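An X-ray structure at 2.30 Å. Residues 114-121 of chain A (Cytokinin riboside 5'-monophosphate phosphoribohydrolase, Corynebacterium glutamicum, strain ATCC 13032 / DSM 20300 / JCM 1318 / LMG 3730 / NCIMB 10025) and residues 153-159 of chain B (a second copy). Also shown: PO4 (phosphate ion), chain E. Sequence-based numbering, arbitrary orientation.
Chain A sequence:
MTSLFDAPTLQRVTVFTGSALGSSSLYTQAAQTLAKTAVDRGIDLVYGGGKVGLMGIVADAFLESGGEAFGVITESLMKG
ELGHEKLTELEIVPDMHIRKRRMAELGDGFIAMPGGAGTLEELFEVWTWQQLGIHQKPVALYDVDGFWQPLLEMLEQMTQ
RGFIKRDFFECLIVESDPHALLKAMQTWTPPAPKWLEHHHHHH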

# COMPACT_ATOMS: atom_id res chain seq x y z
N PRO A 114 -10.83 -9.52 4.05
CA PRO A 114 -10.89 -8.26 4.76
C PRO A 114 -9.73 -7.95 5.68
O PRO A 114 -9.08 -8.85 6.22
N GLY A 115 -9.47 -6.65 5.80
CA GLY A 115 -8.44 -6.09 6.63
C GLY A 115 -8.41 -4.58 6.55
O GLY A 115 -9.29 -3.95 6.06
N GLY A 116 -7.35 -4.01 7.06
CA GLY A 116 -7.14 -2.57 7.03
C GLY A 116 -5.92 -2.09 6.22
O GLY A 116 -5.68 -2.48 5.08
N ALA A 117 -5.16 -1.20 6.83
CA ALA A 117 -4.13 -0.53 6.11
C ALA A 117 -3.01 -1.48 5.79
O ALA A 117 -2.43 -1.37 4.75
N GLY A 118 -2.76 -2.45 6.66
CA GLY A 118 -1.67 -3.41 6.46
C GLY A 118 -1.99 -4.29 5.27
O GLY A 118 -1.17 -4.56 4.42
N THR A 119 -3.24 -4.70 5.22
CA THR A 119 -3.69 -5.54 4.16
C THR A 119 -3.66 -4.76 2.83
O THR A 119 -3.21 -5.27 1.78
N LEU A 120 -4.16 -3.54 2.87
CA LEU A 120 -4.17 -2.71 1.67
C LEU A 120 -2.79 -2.62 1.09
O LEU A 120 -2.59 -2.83 -0.08
N GLU A 121 -1.84 -2.34 1.95
CA GLU A 121 -0.43 -2.16 1.60
C GLU A 121 0.13 -3.39 0.90
O GLU A 121 0.77 -3.28 -0.09
N GLU B 153 -13.93 7.32 1.56
CA GLU B 153 -15.12 6.55 1.82
C GLU B 153 -14.73 5.10 2.13
O GLU B 153 -15.25 4.52 3.08
N MET B 154 -13.76 4.56 1.38
CA MET B 154 -13.28 3.20 1.65
C MET B 154 -12.65 3.05 3.01
O MET B 154 -12.94 2.09 3.69
N LEU B 155 -11.80 3.97 3.41
CA LEU B 155 -11.23 3.90 4.73
C LEU B 155 -12.29 4.12 5.84
O LEU B 155 -12.18 3.54 6.92
N GLU B 156 -13.30 4.92 5.57
CA GLU B 156 -14.37 5.18 6.56
C GLU B 156 -15.15 3.89 6.80
O GLU B 156 -15.48 3.57 7.93
N GLN B 157 -15.41 3.16 5.74
CA GLN B 157 -16.07 1.88 5.82
C GLN B 157 -15.19 0.88 6.52
O GLN B 157 -15.68 0.07 7.27
N MET B 158 -13.89 0.90 6.27
CA MET B 158 -13.00 -0.05 6.97
C MET B 158 -12.93 0.21 8.46
O MET B 158 -12.84 -0.72 9.24
N THR B 159 -12.95 1.49 8.82
CA THR B 159 -12.92 1.93 10.18
C THR B 159 -14.21 1.52 10.92
O THR B 159 -14.19 1.02 12.05

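The contact between these two stretches is largely apolar, and L120(A) is its centre. Its CA-to-CB bond points toward the chain B helix, and chi1 near -77° (m) with chi2 at 165° (t), a favoured leucine pair in helices, carries CD1 into a pocket lined by three side chains. CD1 of L120(A) lies 3.7 Å from CE of M158(B), 3.9 Å from CD2 of L155(B) and 4.0 Å from CE of M154(B). These residues lie within about one helical turn, so a single branched leucine can meet all three.

The CA-to-CB bonds of M158(B) and M154(B) also point toward chain A. M158(B) is m, t, t, extended beyond chi1, so its thioether reaches the glycine loop: M158(B) CE is 3.8 Å from G115(A) O, and M158(B) SD is 4.2 Å from G116(A) CA. M154(B) is t, t, p; the final turn of 78° sets its methyl against the leucine. The CA-to-CB bond of L155(B) points sideways to chain A, yet its m, t rotamer brings its end nearer.

No hydrogen bond crosses; the hydrogen bonds are made within each chain and to a phosphate, probably from the crystallisation liquor, at the chain A helix N-terminus. Phosphate O3 accepts hydrogen bonds from G116(A) N (2.8 Å), T119(A) N (3.0 Å) and T119(A) OG1 (2.8 Å), the last with chi1 at -68° (m); phosphate O1 accepts one from G118(A) N (2.7 Å). Glycine suits G115(A), since an ideal CB there would lie 2.2 Å from T119(A) OG1; with the phosphate in place, one on G118(A) would lie 2.0 Å from phosphate O4. In chain B, T159(B), chi1 m, returns its OG1 to L155(B) O (2.8 Å).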

# COMPACT_ATOMS: atom_id res chain seq x y z
CB PRO A 114 -12.18 -8.37 5.56
CG PRO A 114 -13.08 -9.14 4.66
CD PRO A 114 -12.15 -10.16 4.02
CB ALA A 117 -3.63 0.66 6.88
CB THR A 119 -5.11 -6.04 4.51
OG1 THR A 119 -5.00 -6.94 5.62
CG2 THR A 119 -5.78 -6.75 3.35
CB LEU A 120 -4.70 -1.34 1.98
CG LEU A 120 -6.21 -1.25 2.12
CD1 LEU A 120 -6.53 0.06 2.79
CD2 LEU A 120 -6.96 -1.31 0.80
CB GLU A 121 0.33 -1.91 2.92
CG GLU A 121 1.83 -1.80 2.82
CD GLU A 121 2.66 -2.95 3.39
OE1 GLU A 121 2.57 -3.34 4.60
OE2 GLU A 121 3.50 -3.44 2.61
CB GLU B 153 -16.11 6.66 0.66
CG GLU B 153 -17.40 5.87 0.86
CD GLU B 153 -18.19 6.20 2.17
OE1 GLU B 153 -18.99 5.34 2.61
OE2 GLU B 153 -18.03 7.30 2.76
CB MET B 154 -12.28 2.72 0.62
CG MET B 154 -11.53 1.48 1.08
SD MET B 154 -10.20 0.97 -0.04
CE MET B 154 -8.94 2.14 0.40
CB LEU B 155 -10.13 4.91 4.87
CG LEU B 155 -8.93 4.64 3.96
CD1 LEU B 155 -7.89 5.74 4.19
CD2 LEU B 155 -8.28 3.28 4.16
CB GLU B 156 -15.29 6.30 6.06
CG GLU B 156 -16.58 6.50 6.85
CD GLU B 156 -16.34 6.93 8.29
OE1 GLU B 156 -17.02 6.41 9.19
OE2 GLU B 156 -15.45 7.78 8.55
CB GLN B 157 -16.35 1.31 4.43
CG GLN B 157 -17.51 1.94 3.68
CD GLN B 157 -18.74 2.16 4.54
OE1 GLN B 157 -19.18 3.28 4.71
NE2 GLN B 157 -19.28 1.10 5.11
CB MET B 158 -11.59 0.01 6.41
CG MET B 158 -11.47 -0.65 5.05
SD MET B 158 -9.76 -0.48 4.54
CE MET B 158 -9.77 -1.60 3.15
CB THR B 159 -12.77 3.46 10.22
OG1 THR B 159 -11.52 3.86 9.63
CG2 THR B 159 -12.82 3.99 11.68
P PO4 E . -4.07 -4.72 8.96
O1 PO4 E . -3.90 -3.18 8.96
O2 PO4 E . -4.75 -5.19 10.20
O3 PO4 E . -4.86 -5.11 7.74
O4 PO4 E . -2.74 -5.41 8.82